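Local coordinates for C alpha-dehydrogenase (Sphingobium sp. SYK-6, PDB 4YAC), which acts as a Calpha-dehydrogenase of the short-chain dehydrogenase/reductase family in the lignin beta-aryl ether cleavage pathway and binds NADH, at residues Ile141-Ser146 with Tyr162-Leu167. Sequence-based numbering, arbitrary orientation.
Sequences ITASMS and YAVRGL
Ile141 and Ala143 both meet Val164, joining the end of strand 137-142 and the loop after it to helix 155-174, the helix of a beta-alpha-beta unit in this Rossmann-fold short-chain dehydrogenase. The side chains of Ile141 and Val164 cross obliquely. Ile141 carries CG2 anti to its own backbone N, and this methyl lies 4.0 Å from CB of Val164. The other branch runs out along the helix, where CD1 meets CG of Leu167 at 4.2 Å, the two side chains at about a right angle. Val164 places CG2 between its backbone N and carbonyl carbon, and that methyl serves both neighbours: it touches Ile141 CG2 and lies 3.9 Å from CB of Ala143. Val119 of helix 105-133 also packs against Ile141, Val164 and Leu167. The helix also faces the second subunit, whose Thr159 packs on Leu167 and whose Gly166 packs on Tyr162.

Farther along, an aromatic edge meets a backbone carbonyl. The ring of Tyr162 brings its edge up to the carbonyl of Ser146; the oxygen sits near the ring plane, 3.3 Å from both CD1 and CE1, with no hydrogen bond. At this end Ser144 touches Tyr157 and Lys161, an arrangement consistent with the Ser-Tyr-Lys catalytic set of the family. The loop there is shaped by an ST turn: Ser144 OG accepts from the backbone N of Ser146 at 2.9 Å, with an N-H...O angle of 168°.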
ATOM      1  N   ILE A 141      14.251  -0.187   0.178  1.00 27.48           N
ATOM      2  CA  ILE A 141      13.127  -0.224   1.095  1.00 26.39           C
ATOM      3  C   ILE A 141      12.895  -1.680   1.459  1.00 25.94           C
ATOM      4  O   ILE A 141      12.743  -2.532   0.579  1.00 28.77           O
ATOM      5  CB  ILE A 141      11.856   0.399   0.479  1.00 23.87           C
ATOM      6  CG1 ILE A 141      12.008   1.918   0.411  1.00 25.16           C
ATOM      7  CG2 ILE A 141      10.616   0.049   1.310  1.00 24.55           C
ATOM      8  CD1 ILE A 141      10.947   2.611  -0.430  1.00 28.19           C
ATOM      9  N   THR A 142      12.906  -1.963   2.760  1.00 29.12           N
ATOM     10  CA  THR A 142      12.590  -3.296   3.262  1.00 26.68           C
ATOM     11  C   THR A 142      11.141  -3.322   3.700  1.00 27.48           C
ATOM     12  O   THR A 142      10.776  -2.726   4.713  1.00 30.41           O
ATOM     13  CB  THR A 142      13.497  -3.703   4.437  1.00 28.22           C
ATOM     14  OG1 THR A 142      14.873  -3.586   4.044  1.00 27.83           O
ATOM     15  CG2 THR A 142      13.218  -5.137   4.875  1.00 29.21           C
ATOM     16  N   ALA A 143      10.318  -4.000   2.913  1.00 34.83           N
ATOM     17  CA  ALA A 143       8.910  -4.164   3.233  1.00 32.93           C
ATOM     18  C   ALA A 143       8.708  -5.538   3.864  1.00 28.56           C
ATOM     19  O   ALA A 143       9.215  -5.794   4.952  1.00 34.74           O
ATOM     20  CB  ALA A 143       8.056  -3.993   1.988  1.00 27.65           C
ATOM     21  N   SER A 144       8.003  -6.424   3.166  1.00 26.56           N
ATOM     22  CA  SER A 144       7.612  -7.717   3.705  1.00 29.39           C
ATOM     23  C   SER A 144       6.783  -8.440   2.655  1.00 25.69           C
ATOM     24  O   SER A 144       6.257  -7.807   1.740  1.00 29.44           O
ATOM     25  CB  SER A 144       6.814  -7.539   5.004  1.00 33.81           C
ATOM     26  OG  SER A 144       6.124  -8.717   5.361  1.00 37.83           O
ATOM     27  N   MET A 145       6.650  -9.757   2.776  1.00 31.15           N
ATOM     28  CA  MET A 145       5.726 -10.473   1.907  1.00 32.36           C
ATOM     29  C   MET A 145       4.285 -10.092   2.245  1.00 30.79           C
ATOM     30  O   MET A 145       3.363 -10.407   1.493  1.00 31.76           O
ATOM     31  CB  MET A 145       5.927 -11.984   2.020  1.00 59.96           C
ATOM     32  CG  MET A 145       7.117 -12.508   1.226  1.00 60.70           C
ATOM     33  SD  MET A 145       7.052 -12.093  -0.533  1.00 42.23           S
ATOM     34  CE  MET A 145       5.480 -12.804  -1.020  1.00 46.99           C
ATOM     35  N   SER A 146       4.096  -9.401   3.367  1.00 28.88           N
ATOM     36  CA  SER A 146       2.789  -8.841   3.702  1.00 30.60           C
ATOM     37  C   SER A 146       2.422  -7.694   2.765  1.00 32.72           C
ATOM     38  O   SER A 146       1.314  -7.166   2.833  1.00 31.83           O
ATOM     39  CB  SER A 146       2.764  -8.351   5.150  1.00 29.88           C
ATOM     40  OG  SER A 146       2.775  -9.441   6.052  1.00 30.99           O
ATOM     41  N   TYR A 162       2.061  -2.603   2.304  1.00 23.77           N
ATOM     42  CA  TYR A 162       1.527  -2.246   1.000  1.00 22.20           C
ATOM     43  C   TYR A 162       1.914  -0.805   0.675  1.00 22.49           C
ATOM     44  O   TYR A 162       2.330  -0.498  -0.443  1.00 26.40           O
ATOM     45  CB  TYR A 162       0.004  -2.409   0.967  1.00 24.79           C
ATOM     46  CG  TYR A 162      -0.461  -3.723   0.387  1.00 21.75           C
ATOM     47  CD1 TYR A 162      -0.402  -4.892   1.134  1.00 27.37           C
ATOM     48  CD2 TYR A 162      -0.978  -3.796  -0.900  1.00 24.66           C
ATOM     49  CE1 TYR A 162      -0.830  -6.092   0.614  1.00 25.98           C
ATOM     50  CE2 TYR A 162      -1.408  -4.992  -1.428  1.00 28.08           C
ATOM     51  CZ  TYR A 162      -1.332  -6.136  -0.667  1.00 26.97           C
ATOM     52  OH  TYR A 162      -1.763  -7.328  -1.195  1.00 33.40           O
ATOM     53  N   ALA A 163       1.800   0.069   1.669  1.00 21.47           N
ATOM     54  CA  ALA A 163       2.104   1.481   1.478  1.00 19.78           C
ATOM     55  C   ALA A 163       3.519   1.688   0.954  1.00 23.13           C
ATOM     56  O   ALA A 163       3.706   2.351  -0.063  1.00 23.75           O
ATOM     57  CB  ALA A 163       1.912   2.246   2.777  1.00 23.14           C
ATOM     58  N   VAL A 164       4.514   1.122   1.628  1.00 24.97           N
ATOM     59  CA  VAL A 164       5.895   1.378   1.227  1.00 22.51           C
ATOM     60  C   VAL A 164       6.229   0.609  -0.047  1.00 27.09           C
ATOM     61  O   VAL A 164       7.140   0.995  -0.773  1.00 24.46           O
ATOM     62  CB  VAL A 164       6.905   1.034   2.342  1.00 24.31           C
ATOM     63  CG1 VAL A 164       6.718   1.983   3.520  1.00 28.66           C
ATOM     64  CG2 VAL A 164       6.785  -0.414   2.776  1.00 27.07           C
ATOM     65  N   ARG A 165       5.486  -0.455  -0.344  1.00 25.38           N
ATOM     66  CA  ARG A 165       5.633  -1.099  -1.648  1.00 23.74           C
ATOM     67  C   ARG A 165       5.259  -0.105  -2.738  1.00 42.98           C
ATOM     68  O   ARG A 165       5.956   0.015  -3.742  1.00 30.18           O
ATOM     69  CB  ARG A 165       4.768  -2.354  -1.768  1.00 26.33           C
ATOM     70  CG  ARG A 165       4.637  -2.845  -3.207  1.00 25.44           C
ATOM     71  CD  ARG A 165       3.777  -4.081  -3.334  1.00 25.87           C
ATOM     72  NE  ARG A 165       3.494  -4.375  -4.737  1.00 28.36           N
ATOM     73  CZ  ARG A 165       2.570  -5.234  -5.157  1.00 36.80           C
ATOM     74  NH1 ARG A 165       1.824  -5.893  -4.282  1.00 31.08           N
ATOM     75  NH2 ARG A 165       2.387  -5.427  -6.456  1.00 34.94           N
ATOM     76  N   GLY A 166       4.149   0.598  -2.537  1.00 26.10           N
ATOM     77  CA  GLY A 166       3.703   1.604  -3.483  1.00 20.67           C
ATOM     78  C   GLY A 166       4.749   2.686  -3.648  1.00 23.87           C
ATOM     79  O   GLY A 166       5.050   3.122  -4.765  1.00 28.78           O
ATOM     80  N   LEU A 167       5.300   3.129  -2.524  1.00 26.06           N
ATOM     81  CA  LEU A 167       6.344   4.147  -2.545  1.00 27.34           C
ATOM     82  C   LEU A 167       7.554   3.648  -3.323  1.00 27.01           C
ATOM     83  O   LEU A 167       8.139   4.385  -4.118  1.00 26.00           O
ATOM     84  CB  LEU A 167       6.758   4.536  -1.123  1.00 22.29           C
ATOM     85  CG  LEU A 167       7.952   5.493  -1.020  1.00 26.51           C
ATOM     86  CD1 LEU A 167       7.696   6.789  -1.771  1.00 26.00           C
ATOM     87  CD2 LEU A 167       8.265   5.781   0.437  1.00 27.79           C
TER